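Local coordinates for nuclear protein localization protein 4 homolog (PDB 4RV0) that may be part of a complex that binds ubiquitinated proteins and is needed to export misfolded proteins from the ER for proteasomal degradation, at residues K21-S26 / Q39-V44. Numbering follows the deposited sequence.
Sequences KRIEIS and QNALKV
The carbonyl O of Ala41, at the end of helix 31-41, is approached by the Lys21 side chain, but through carbon: CE lies 4.0 Å from Ala41 O, the ammonium NZ stands farther off, at 4.4 Å from Ala41 O, and no hydrogen bond joins the two segments. Lys21 leaves strand 19-25 with CG anti to its own backbone N (chi1 171°), then bends at chi2 and chi3 (67° and 68°), which brings CD and CE alongside the last residue of the helix. There Lys21 CE meets CD2 of Leu42, where the chain has left the helix, at 3.9 Å; the two side chains run alongside one another in opposed senses, while Lys21 CD stands 4.4 Å from Ala41 CB. This is the beta-grasp packing of a ubiquitin-like domain, here the N-terminal one of Npl4: the helix lies across the mixed sheet, and strand 19-25, outermost within this chain, passes its C-terminal end. Ile23 makes the deeper touch, setting CD1 4.2 Å from Ala41 CB; its buried side chain also packs on Leu34 and Ser37 of the helix and on Val14 of strand 10-16. Arg22 reaches the chain of another protein, where NH2 makes a salt bridge to an acidic side chain and a hydrogen bond to the backbone.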
loop_
_atom_site.group_PDB
_atom_site.type_symbol
_atom_site.label_atom_id
_atom_site.label_comp_id
_atom_site.label_asym_id
_atom_site.label_seq_id
_atom_site.Cartn_x
_atom_site.Cartn_y
_atom_site.Cartn_z
ATOM N N LYS B 21 -1.602 10.693 -0.428
ATOM C CA LYS B 21 -1.252 11.999 0.124
ATOM C C LYS B 21 -1.935 12.186 1.457
ATOM O O LYS B 21 -3.149 11.989 1.578
ATOM C CB LYS B 21 -1.657 13.116 -0.853
ATOM C CG LYS B 21 -1.550 14.553 -0.298
ATOM C CD LYS B 21 -0.119 14.955 -0.029
ATOM C CE LYS B 21 0.695 15.091 -1.318
ATOM N NZ LYS B 21 2.133 15.416 -0.997
ATOM N N ARG B 22 -1.146 12.548 2.461
ATOM C CA ARG B 22 -1.671 12.781 3.795
ATOM C C ARG B 22 -2.084 14.231 3.991
ATOM O O ARG B 22 -1.271 15.146 3.814
ATOM C CB ARG B 22 -0.650 12.367 4.860
ATOM C CG ARG B 22 -0.503 10.863 4.969
ATOM C CD ARG B 22 0.269 10.441 6.212
ATOM N NE ARG B 22 0.225 8.990 6.346
ATOM C CZ ARG B 22 0.594 8.321 7.427
ATOM N NH1 ARG B 22 1.050 8.964 8.504
ATOM N NH2 ARG B 22 0.494 7.001 7.435
ATOM N N ILE B 23 -3.350 14.434 4.351
ATOM C CA ILE B 23 -3.871 15.766 4.617
ATOM C C ILE B 23 -4.222 15.903 6.087
ATOM O O ILE B 23 -5.086 15.175 6.583
ATOM C CB ILE B 23 -5.152 16.047 3.825
ATOM C CG1 ILE B 23 -4.940 15.854 2.311
ATOM C CG2 ILE B 23 -5.696 17.453 4.175
ATOM C CD1 ILE B 23 -3.956 16.835 1.681
ATOM N N GLU B 24 -3.575 16.840 6.775
ATOM C CA GLU B 24 -3.943 17.155 8.152
ATOM C C GLU B 24 -4.920 18.321 8.146
ATOM O O GLU B 24 -4.639 19.378 7.561
ATOM C CB GLU B 24 -2.718 17.473 9.010
ATOM C CG GLU B 24 -1.743 16.310 9.131
ATOM C CD GLU B 24 -0.509 16.651 9.949
ATOM O OE1 GLU B 24 -0.279 17.850 10.231
ATOM O OE2 GLU B 24 0.243 15.716 10.294
ATOM N N ILE B 25 -6.077 18.117 8.767
ATOM C CA ILE B 25 -7.161 19.088 8.710
ATOM C C ILE B 25 -8.035 19.012 9.966
ATOM O O ILE B 25 -8.227 17.941 10.541
ATOM C CB ILE B 25 -7.990 18.892 7.412
ATOM C CG1 ILE B 25 -9.075 19.955 7.286
ATOM C CG2 ILE B 25 -8.584 17.485 7.342
ATOM C CD1 ILE B 25 -9.786 19.914 5.947
ATOM N N SER B 26 -8.551 20.157 10.402
ATOM C CA SER B 26 -9.475 20.176 11.524
ATOM C C SER B 26 -10.762 19.482 11.119
ATOM O O SER B 26 -11.277 19.717 10.030
ATOM C CB SER B 26 -9.751 21.603 12.011
ATOM O OG SER B 26 -10.695 21.589 13.070
ATOM N N GLN B 39 -6.287 20.402 -3.568
ATOM C CA GLN B 39 -5.881 21.161 -4.747
ATOM C C GLN B 39 -4.510 21.797 -4.604
ATOM O O GLN B 39 -3.689 21.752 -5.524
ATOM C CB GLN B 39 -6.926 22.247 -5.041
ATOM C CG GLN B 39 -6.523 23.278 -6.094
ATOM C CD GLN B 39 -6.461 22.705 -7.501
ATOM O OE1 GLN B 39 -6.891 21.578 -7.740
ATOM N NE2 GLN B 39 -5.987 23.512 -8.454
ATOM N N ASN B 40 -4.276 22.401 -3.447
ATOM C CA ASN B 40 -3.011 23.040 -3.135
ATOM C C ASN B 40 -1.854 22.045 -2.949
ATOM O O ASN B 40 -0.697 22.387 -3.156
ATOM C CB ASN B 40 -3.174 23.923 -1.892
ATOM C CG ASN B 40 -4.117 25.099 -2.134
ATOM O OD1 ASN B 40 -4.311 25.533 -3.273
ATOM N ND2 ASN B 40 -4.675 25.641 -1.058
ATOM N N ALA B 41 -2.175 20.831 -2.517
ATOM C CA ALA B 41 -1.158 19.805 -2.270
ATOM C C ALA B 41 -0.797 18.995 -3.526
ATOM O O ALA B 41 0.269 18.380 -3.601
ATOM C CB ALA B 41 -1.619 18.881 -1.157
ATOM N N LEU B 42 -1.723 18.933 -4.471
ATOM C CA LEU B 42 -1.563 18.100 -5.658
ATOM C C LEU B 42 -1.561 18.906 -6.948
ATOM O O LEU B 42 -2.077 20.029 -7.001
ATOM C CB LEU B 42 -2.685 17.068 -5.731
ATOM C CG LEU B 42 -2.742 15.978 -4.662
ATOM C CD1 LEU B 42 -3.920 15.052 -4.921
ATOM C CD2 LEU B 42 -1.426 15.189 -4.599
ATOM N N LYS B 43 -0.992 18.318 -7.988
ATOM C CA LYS B 43 -1.090 18.863 -9.332
ATOM C C LYS B 43 -2.278 18.217 -10.031
ATOM O O LYS B 43 -2.105 17.249 -10.771
ATOM C CB LYS B 43 0.190 18.648 -10.147
ATOM C CG LYS B 43 0.133 19.387 -11.504
ATOM C CD LYS B 43 1.210 18.930 -12.487
ATOM C CE LYS B 43 1.093 19.678 -13.822
ATOM N NZ LYS B 43 2.037 20.828 -13.911
ATOM N N VAL B 44 -3.488 18.700 -9.767
ATOM C CA VAL B 44 -4.660 18.150 -10.442
ATOM C C VAL B 44 -5.588 19.179 -11.091
ATOM O O VAL B 44 -5.542 20.367 -10.793
ATOM C CB VAL B 44 -5.514 17.304 -9.479
ATOM C CG1 VAL B 44 -4.768 16.027 -9.068
ATOM C CG2 VAL B 44 -5.891 18.124 -8.257
#